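Local coordinates for protein rubber oxygenase (Streptomyces sp., PDB 5O1L) that cleaves the poly(cis-1,4-isoprene) chains of rubber oxidatively at their double bonds, using O2 and one non-covalently bound b-type heme, at residues A[244-248]-A[359-365]; A[354-358]-A[371-376]. The contacts are given in a common frame with arbitrary orientation. Where two conformers were deposited one is given. Numbering follows the deposited sequence.

Both interactions use helix 345-362, and both lie away from the heme site of this chain of helices and loops, their centres about 12 Å apart. Interaction 2 joins the C-terminal half of that helix to the start of helix 373-393 across a short connection and is purely apolar, with four of its eight touching residues buried. Interaction 1 takes its last turn and the residues after it to the loop that follows helix 224-244, 111 residues away in sequence; here valine packing gives way outward to a hydrogen bond from the backbone N of Arg248 to Glu363 and to exposed Arg248 and Leu365. Two aromatic pairs bring the contacts together: Trp245 CD2 lies 3.4 Å from Trp355 NE1, and Phe361 CD2 4.0 Å from Trp376 CH2.

Interaction 1. Residues A[244-248]-A[359-365]; sequences QWGVR and VAFREGL
Two helix ends meet here, each closed by a Schellman motif whose glycine, Gly246 (phi/psi 80/20°) or Gly364 (78/21°), has positive phi. Past Gly246 the chain extends through Val247 and Arg248; CA atoms pair Val247 with Val359 at 6.4 Å and Arg248 with Glu363 at 6.8 Å. Val359, in the last helical turn, directs its CB toward the loop: its CG1 lies 3.5 Å from Trp245 O, 3.7 Å from Val247 N and 4.0 Å from Val247 CG2. One turn on, Glu363 folds back (chi1 and chi2 both m) so that its OE2 accepts the backbone N-H of Arg248, N to OE2 2.8 Å and nearly straight at 166°; the same oxygen forms a salt bridge with Lys126. Beyond Gly364, Leu365 CD1 touches Arg248 CD at 3.7 Å, both residues being exposed. The contact thus joins the C-terminal ends of helices 224-244 and 345-362, with Tyr129 of helix 127-142 packing against both Val247 and Val359.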
ATOM      1  N   GLN A 244       3.860  -8.327 -16.895  1.00 16.62           N
ATOM      2  CA  GLN A 244       5.029  -9.174 -17.181  0.50 18.79           C
ATOM      3  C   GLN A 244       4.631 -10.642 -17.166  1.00 17.98           C
ATOM      4  O   GLN A 244       5.118 -11.441 -17.982  1.00 20.42           O
ATOM      5  CB  GLN A 244       6.151  -8.963 -16.172  0.50 20.95           C
ATOM      6  CG  GLN A 244       7.450  -9.691 -16.484  0.50 22.81           C
ATOM      7  CD  GLN A 244       8.466  -9.576 -15.346  0.50 24.46           C
ATOM      8  OE1 GLN A 244       8.280  -8.807 -14.384  0.50 24.17           O
ATOM      9  NE2 GLN A 244       9.511 -10.390 -15.400  0.50 27.32           N
ATOM     10  N   TRP A 245       3.760 -11.037 -16.257  1.00 15.89           N
ATOM     11  CA  TRP A 245       3.289 -12.428 -16.122  1.00 15.61           C
ATOM     12  C   TRP A 245       2.319 -12.852 -17.173  1.00 14.96           C
ATOM     13  O   TRP A 245       1.980 -14.054 -17.202  1.00 18.02           O
ATOM     14  CB  TRP A 245       2.627 -12.614 -14.742  1.00 15.30           C
ATOM     15  CG  TRP A 245       3.532 -12.588 -13.565  1.00 14.85           C
ATOM     16  CD1 TRP A 245       4.874 -12.620 -13.558  1.00 15.37           C
ATOM     17  CD2 TRP A 245       3.130 -12.585 -12.220  1.00 15.09           C
ATOM     18  NE1 TRP A 245       5.323 -12.599 -12.281  1.00 15.44           N
ATOM     19  CE2 TRP A 245       4.277 -12.601 -11.428  1.00 15.68           C
ATOM     20  CE3 TRP A 245       1.891 -12.556 -11.581  1.00 15.68           C
ATOM     21  CZ2 TRP A 245       4.199 -12.610 -10.008  1.00 15.80           C
ATOM     22  CZ3 TRP A 245       1.821 -12.562 -10.202  1.00 16.50           C
ATOM     23  CH2 TRP A 245       2.980 -12.619  -9.445  1.00 16.89           C
ATOM     24  N   GLY A 246       1.839 -11.966 -18.003  1.00 15.79           N
ATOM     25  CA  GLY A 246       0.838 -12.269 -19.000  1.00 16.23           C
ATOM     26  C   GLY A 246      -0.556 -12.322 -18.507  1.00 16.65           C
ATOM     27  O   GLY A 246      -1.464 -12.832 -19.153  1.00 16.71           O
ATOM     28  N   VAL A 247      -0.818 -11.708 -17.372  1.00 15.09           N
ATOM     29  CA  VAL A 247      -2.189 -11.503 -17.025  1.00 14.89           C
ATOM     30  C   VAL A 247      -2.851 -10.632 -18.115  1.00 16.31           C
ATOM     31  O   VAL A 247      -2.190  -9.652 -18.589  1.00 18.55           O
ATOM     32  CB  VAL A 247      -2.292 -10.827 -15.616  1.00 15.46           C
ATOM     33  CG1 VAL A 247      -3.735 -10.478 -15.282  1.00 16.14           C
ATOM     34  CG2 VAL A 247      -1.613 -11.676 -14.576  1.00 15.00           C
ATOM     35  N   ARG A 248      -4.102 -10.938 -18.462  1.00 17.50           N
ATOM     36  CA  ARG A 248      -4.789 -10.144 -19.490  1.00 21.35           C
ATOM     37  C   ARG A 248      -5.300  -8.852 -18.883  1.00 18.87           C
ATOM     38  O   ARG A 248      -6.205  -8.824 -18.066  1.00 20.44           O
ATOM     39  CB  ARG A 248      -5.866 -10.945 -20.192  1.00 26.07           C
ATOM     40  CG  ARG A 248      -5.308 -12.174 -20.939  1.00 30.37           C
ATOM     41  CD  ARG A 248      -3.969 -12.058 -21.766  1.00 35.35           C
ATOM     42  NE  ARG A 248      -4.288 -11.525 -23.097  1.00 39.21           N
ATOM     43  CZ  ARG A 248      -3.414 -11.025 -23.974  1.00 44.43           C
ATOM     44  NH1 ARG A 248      -3.861 -10.498 -25.131  1.00 45.89           N
ATOM     45  NH2 ARG A 248      -2.107 -11.021 -23.726  1.00 47.22           N
ATOM     46  N   VAL A 359      -0.592 -18.914 -15.635  1.00 12.26           N
ATOM     47  CA  VAL A 359      -1.340 -17.695 -15.866  1.00 12.45           C
ATOM     48  C   VAL A 359      -2.110 -17.788 -17.185  1.00 12.38           C
ATOM     49  O   VAL A 359      -3.305 -17.465 -17.260  1.00 12.47           O
ATOM     50  CB  VAL A 359      -0.393 -16.473 -15.828  1.00 12.69           C
ATOM     51  CG1 VAL A 359      -1.160 -15.230 -16.242  1.00 13.11           C
ATOM     52  CG2 VAL A 359       0.175 -16.350 -14.380  1.00 13.88           C
ATOM     53  N   ALA A 360      -1.423 -18.199 -18.267  1.00 13.12           N
ATOM     54  CA  ALA A 360      -2.116 -18.332 -19.530  1.00 13.17           C
ATOM     55  C   ALA A 360      -3.276 -19.286 -19.490  1.00 13.09           C
ATOM     56  O   ALA A 360      -4.295 -19.084 -20.105  1.00 13.19           O
ATOM     57  CB  ALA A 360      -1.144 -18.728 -20.609  1.00 13.63           C
ATOM     58  N   PHE A 361      -3.113 -20.383 -18.757  1.00 12.79           N
ATOM     59  CA  PHE A 361      -4.228 -21.332 -18.589  1.00 13.96           C
ATOM     60  C   PHE A 361      -5.403 -20.652 -17.862  1.00 13.43           C
ATOM     61  O   PHE A 361      -6.559 -20.779 -18.252  1.00 14.18           O
ATOM     62  CB  PHE A 361      -3.748 -22.547 -17.784  1.00 13.94           C
ATOM     63  CG  PHE A 361      -4.836 -23.489 -17.422  1.00 16.19           C
ATOM     64  CD1 PHE A 361      -5.487 -24.159 -18.418  1.00 17.20           C
ATOM     65  CD2 PHE A 361      -5.162 -23.697 -16.097  1.00 16.53           C
ATOM     66  CE1 PHE A 361      -6.529 -25.021 -18.115  1.00 19.17           C
ATOM     67  CE2 PHE A 361      -6.156 -24.621 -15.769  1.00 18.63           C
ATOM     68  CZ  PHE A 361      -6.853 -25.211 -16.761  1.00 17.76           C
ATOM     69  N   ARG A 362      -5.107 -19.955 -16.762  1.00 13.03           N
ATOM     70  CA  ARG A 362      -6.200 -19.300 -16.005  1.00 14.04           C
ATOM     71  C   ARG A 362      -6.891 -18.180 -16.774  1.00 14.95           C
ATOM     72  O   ARG A 362      -8.054 -17.931 -16.559  1.00 16.12           O
ATOM     73  CB  ARG A 362      -5.685 -18.794 -14.687  1.00 14.71           C
ATOM     74  CG  ARG A 362      -5.207 -19.895 -13.733  1.00 14.58           C
ATOM     75  CD  ARG A 362      -6.280 -20.839 -13.448  1.00 14.34           C
ATOM     76  NE  ARG A 362      -5.785 -21.829 -12.457  1.00 15.15           N
ATOM     77  CZ  ARG A 362      -6.485 -22.920 -12.164  1.00 14.39           C
ATOM     78  NH1 ARG A 362      -7.649 -23.119 -12.712  1.00 15.04           N
ATOM     79  NH2 ARG A 362      -5.997 -23.720 -11.260  1.00 14.32           N
ATOM     80  N   GLU A 363      -6.129 -17.583 -17.685  1.00 14.20           N
ATOM     81  CA  GLU A 363      -6.674 -16.602 -18.632  1.00 16.58           C
ATOM     82  C   GLU A 363      -7.401 -17.173 -19.793  1.00 17.49           C
ATOM     83  O   GLU A 363      -7.889 -16.408 -20.633  1.00 20.78           O
ATOM     84  CB  GLU A 363      -5.489 -15.705 -19.123  1.00 18.23           C
ATOM     85  CG  GLU A 363      -5.019 -14.838 -17.998  1.00 21.29           C
ATOM     86  CD  GLU A 363      -6.058 -13.746 -17.708  1.00 25.71           C
ATOM     87  OE1 GLU A 363      -7.233 -13.744 -18.236  1.00 30.44           O
ATOM     88  OE2 GLU A 363      -5.713 -12.798 -17.025  1.00 22.41           O
ATOM     89  N   GLY A 364      -7.478 -18.483 -19.897  1.00 16.00           N
ATOM     90  CA  GLY A 364      -8.245 -19.135 -20.936  1.00 17.98           C
ATOM     91  C   GLY A 364      -7.544 -19.160 -22.290  1.00 19.54           C
ATOM     92  O   GLY A 364      -8.209 -19.416 -23.297  1.00 22.04           O
ATOM     93  N   LEU A 365      -6.227 -19.014 -22.324  1.00 18.30           N
ATOM     94  CA  LEU A 365      -5.527 -18.896 -23.557  1.00 18.34           C
ATOM     95  C   LEU A 365      -4.898 -20.171 -24.065  1.00 18.64           C
ATOM     96  O   LEU A 365      -4.559 -20.231 -25.267  1.00 18.47           O
ATOM     97  CB  LEU A 365      -4.369 -17.869 -23.396  1.00 19.29           C
ATOM     98  CG  LEU A 365      -4.820 -16.477 -23.015  1.00 19.92           C
ATOM     99  CD1 LEU A 365      -3.570 -15.627 -22.732  1.00 20.55           C
ATOM    100  CD2 LEU A 365      -5.679 -15.892 -24.078  1.00 21.43           C
TER

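Interaction 2. Residues A[354-358]-A[371-376]; sequences AWPLL and VPAVLW
A turn of helix 345-362 packs against the loop residues Val371 and Pro372 and the first turn of helix 373-393. CA atoms pair Ala354 with Val371 at 6.2 Å and Trp355 with Leu375 at 7.1 Å. Ala354, whose phi/psi of -117/-20° departs from regular helix values, points its methyl across the interface: CB lies 3.6 Å from Val371 CG1, 3.7 Å from Leu375 CG and 4.3 Å from Pro372 CD. Its small side chain allows this close approach. The CA-to-CB bond of Trp355 (chi1 t) points sideways, and the indole offers its edge, CE3 being 4.1 Å from Leu375 CD1; its ring also meets Trp245 and Phe326 edge-to-face. The helix is kinked at Pro356 and Leu357: Pro356 has no N-H to give, and Leu357 N makes only a weak bond to Ala354 O within the segment. Helices 345-362 and 373-393 are consecutive, and the loop between them brings Val371 and Pro372 back against the earlier helix, so that the two share an apolar seam. Leu357 (m, t) reaches Val371 with CD1 to CG1 at 3.9 Å, at the partly exposed margin. Leu358, buried most by this contact, has chi1 near -97°, between wells, and its end swings in: CD1 is 3.6 Å from Val371 CG2 and 4.0 Å from Leu375 CB, while CD2 lies 3.6 Å from Leu375 O. Trp376 (chi1 m) starts away from the helix but brings its six-membered ring back over Leu358, whose CG makes a CH-pi contact 4.1 Å from the ring centroid and 23° off the normal.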
ATOM      1  N   ALA A 354       7.318 -22.032 -15.601  1.00 18.13           N
ATOM      2  CA  ALA A 354       5.954 -22.544 -15.666  1.00 17.43           C
ATOM      3  C   ALA A 354       4.902 -21.604 -15.120  1.00 15.70           C
ATOM      4  O   ALA A 354       3.722 -21.757 -15.477  1.00 15.15           O
ATOM      5  CB  ALA A 354       5.848 -23.864 -14.925  1.00 18.84           C
ATOM      6  N   TRP A 355       5.243 -20.632 -14.294  1.00 14.54           N
ATOM      7  CA  TRP A 355       4.203 -19.746 -13.782  1.00 13.94           C
ATOM      8  C   TRP A 355       3.490 -19.011 -14.920  1.00 14.43           C
ATOM      9  O   TRP A 355       2.263 -18.930 -14.873  1.00 14.18           O
ATOM     10  CB  TRP A 355       4.759 -18.725 -12.770  1.00 14.00           C
ATOM     11  CG  TRP A 355       3.744 -17.756 -12.181  1.00 13.72           C
ATOM     12  CD1 TRP A 355       3.631 -16.384 -12.391  1.00 15.64           C
ATOM     13  CD2 TRP A 355       2.741 -18.099 -11.223  1.00 15.37           C
ATOM     14  NE1 TRP A 355       2.600 -15.935 -11.656  1.00 15.30           N
ATOM     15  CE2 TRP A 355       2.057 -16.931 -10.894  1.00 16.02           C
ATOM     16  CE3 TRP A 355       2.402 -19.271 -10.582  1.00 17.13           C
ATOM     17  CZ2 TRP A 355       1.000 -16.918  -9.976  1.00 17.03           C
ATOM     18  CZ3 TRP A 355       1.307 -19.261  -9.639  1.00 17.60           C
ATOM     19  CH2 TRP A 355       0.625 -18.097  -9.401  1.00 18.34           C
ATOM     20  N   PRO A 356       4.202 -18.580 -15.968  1.00 14.89           N
ATOM     21  CA  PRO A 356       3.435 -17.918 -17.065  1.00 15.12           C
ATOM     22  C   PRO A 356       2.485 -18.886 -17.761  1.00 14.04           C
ATOM     23  O   PRO A 356       1.515 -18.428 -18.361  1.00 13.53           O
ATOM     24  CB  PRO A 356       4.520 -17.414 -17.991  1.00 16.75           C
ATOM     25  CG  PRO A 356       5.782 -17.391 -17.213  1.00 17.65           C
ATOM     26  CD  PRO A 356       5.653 -18.383 -16.097  1.00 16.63           C
ATOM     27  N   LEU A 357       2.740 -20.188 -17.704  1.00 14.73           N
ATOM     28  CA  LEU A 357       1.821 -21.162 -18.288  0.50 14.57           C
ATOM     29  C   LEU A 357       0.587 -21.293 -17.462  1.00 14.04           C
ATOM     30  O   LEU A 357      -0.515 -21.410 -18.006  1.00 13.86           O
ATOM     31  CB  LEU A 357       2.480 -22.538 -18.487  0.50 15.15           C
ATOM     32  CG  LEU A 357       3.740 -22.504 -19.370  0.50 14.93           C
ATOM     33  CD1 LEU A 357       4.426 -23.833 -19.247  0.50 15.61           C
ATOM     34  CD2 LEU A 357       3.272 -22.168 -20.776  0.50 15.15           C
ATOM     35  N   LEU A 358       0.758 -21.258 -16.145  1.00 13.36           N
ATOM     36  CA  LEU A 358      -0.422 -21.321 -15.263  1.00 14.57           C
ATOM     37  C   LEU A 358      -1.254 -20.080 -15.506  1.00 12.55           C
ATOM     38  O   LEU A 358      -2.464 -20.144 -15.579  1.00 12.61           O
ATOM     39  CB  LEU A 358      -0.000 -21.372 -13.829  1.00 15.90           C
ATOM     40  CG  LEU A 358       0.032 -22.792 -13.248  1.00 19.44           C
ATOM     41  CD1 LEU A 358       1.161 -23.554 -13.812  1.00 22.78           C
ATOM     42  CD2 LEU A 358       0.059 -22.828 -11.715  1.00 19.10           C
ATOM     43  N   VAL A 371       2.949 -29.078 -16.226  1.00 25.12           N
ATOM     44  CA  VAL A 371       3.957 -28.393 -15.437  1.00 25.23           C
ATOM     45  C   VAL A 371       4.227 -29.247 -14.204  1.00 25.72           C
ATOM     46  O   VAL A 371       3.454 -30.096 -13.850  1.00 26.80           O
ATOM     47  CB  VAL A 371       3.506 -26.942 -15.011  1.00 24.95           C
ATOM     48  CG1 VAL A 371       3.279 -26.039 -16.241  1.00 25.40           C
ATOM     49  CG2 VAL A 371       2.221 -26.969 -14.236  1.00 24.46           C
ATOM     50  N   PRO A 372       5.351 -29.008 -13.541  1.00 26.86           N
ATOM     51  CA  PRO A 372       5.607 -29.702 -12.275  1.00 26.19           C
ATOM     52  C   PRO A 372       4.491 -29.546 -11.263  1.00 25.10           C
ATOM     53  O   PRO A 372       3.914 -28.475 -11.149  1.00 24.31           O
ATOM     54  CB  PRO A 372       6.852 -28.969 -11.759  1.00 27.47           C
ATOM     55  CG  PRO A 372       7.534 -28.473 -12.988  1.00 30.33           C
ATOM     56  CD  PRO A 372       6.423 -28.035 -13.860  1.00 27.92           C
ATOM     57  N   ALA A 373       4.203 -30.585 -10.489  1.00 23.19           N
ATOM     58  CA  ALA A 373       3.143 -30.594  -9.523  1.00 21.89           C
ATOM     59  C   ALA A 373       3.273 -29.469  -8.517  1.00 22.06           C
ATOM     60  O   ALA A 373       2.230 -28.903  -8.050  1.00 20.51           O
ATOM     61  CB  ALA A 373       3.090 -31.900  -8.761  1.00 23.30           C
ATOM     62  N   VAL A 374       4.497 -29.104  -8.157  1.00 20.09           N
ATOM     63  CA  VAL A 374       4.660 -28.059  -7.106  1.00 19.41           C
ATOM     64  C   VAL A 374       4.057 -26.715  -7.621  1.00 17.36           C
ATOM     65  O   VAL A 374       3.715 -25.862  -6.824  1.00 17.16           O
ATOM     66  CB  VAL A 374       6.120 -27.900  -6.655  1.00 19.63           C
ATOM     67  CG1 VAL A 374       7.024 -27.398  -7.797  1.00 20.97           C
ATOM     68  CG2 VAL A 374       6.290 -27.009  -5.455  1.00 21.66           C
ATOM     69  N   LEU A 375       3.974 -26.500  -8.932  1.00 16.47           N
ATOM     70  CA  LEU A 375       3.322 -25.266  -9.421  1.00 15.38           C
ATOM     71  C   LEU A 375       1.906 -25.209  -8.979  1.00 14.24           C
ATOM     72  O   LEU A 375       1.464 -24.121  -8.620  1.00 13.97           O
ATOM     73  CB  LEU A 375       3.446 -25.096 -10.948  1.00 18.11           C
ATOM     74  CG  LEU A 375       4.652 -24.302 -11.413  1.00 21.20           C
ATOM     75  CD1 LEU A 375       4.480 -22.806 -11.180  1.00 22.23           C
ATOM     76  CD2 LEU A 375       5.932 -24.769 -10.752  1.00 22.76           C
ATOM     77  N   TRP A 376       1.192 -26.286  -9.080  1.00 15.07           N
ATOM     78  CA  TRP A 376      -0.224 -26.269  -8.678  1.00 14.77           C
ATOM     79  C   TRP A 376      -0.323 -26.100  -7.180  1.00 14.16           C
ATOM     80  O   TRP A 376      -1.234 -25.394  -6.691  1.00 14.51           O
ATOM     81  CB  TRP A 376      -0.937 -27.515  -9.177  1.00 15.15           C
ATOM     82  CG  TRP A 376      -0.908 -27.651 -10.650  1.00 16.03           C
ATOM     83  CD1 TRP A 376      -0.232 -28.616 -11.325  1.00 16.95           C
ATOM     84  CD2 TRP A 376      -1.550 -26.864 -11.624  1.00 15.73           C
ATOM     85  NE1 TRP A 376      -0.406 -28.474 -12.662  1.00 17.66           N
ATOM     86  CE2 TRP A 376      -1.221 -27.417 -12.901  1.00 16.15           C
ATOM     87  CE3 TRP A 376      -2.386 -25.730 -11.576  1.00 16.42           C
ATOM     88  CZ2 TRP A 376      -1.718 -26.907 -14.101  1.00 18.39           C
ATOM     89  CZ3 TRP A 376      -2.850 -25.204 -12.779  1.00 17.28           C
ATOM     90  CH2 TRP A 376      -2.542 -25.811 -14.018  1.00 18.64           C
TER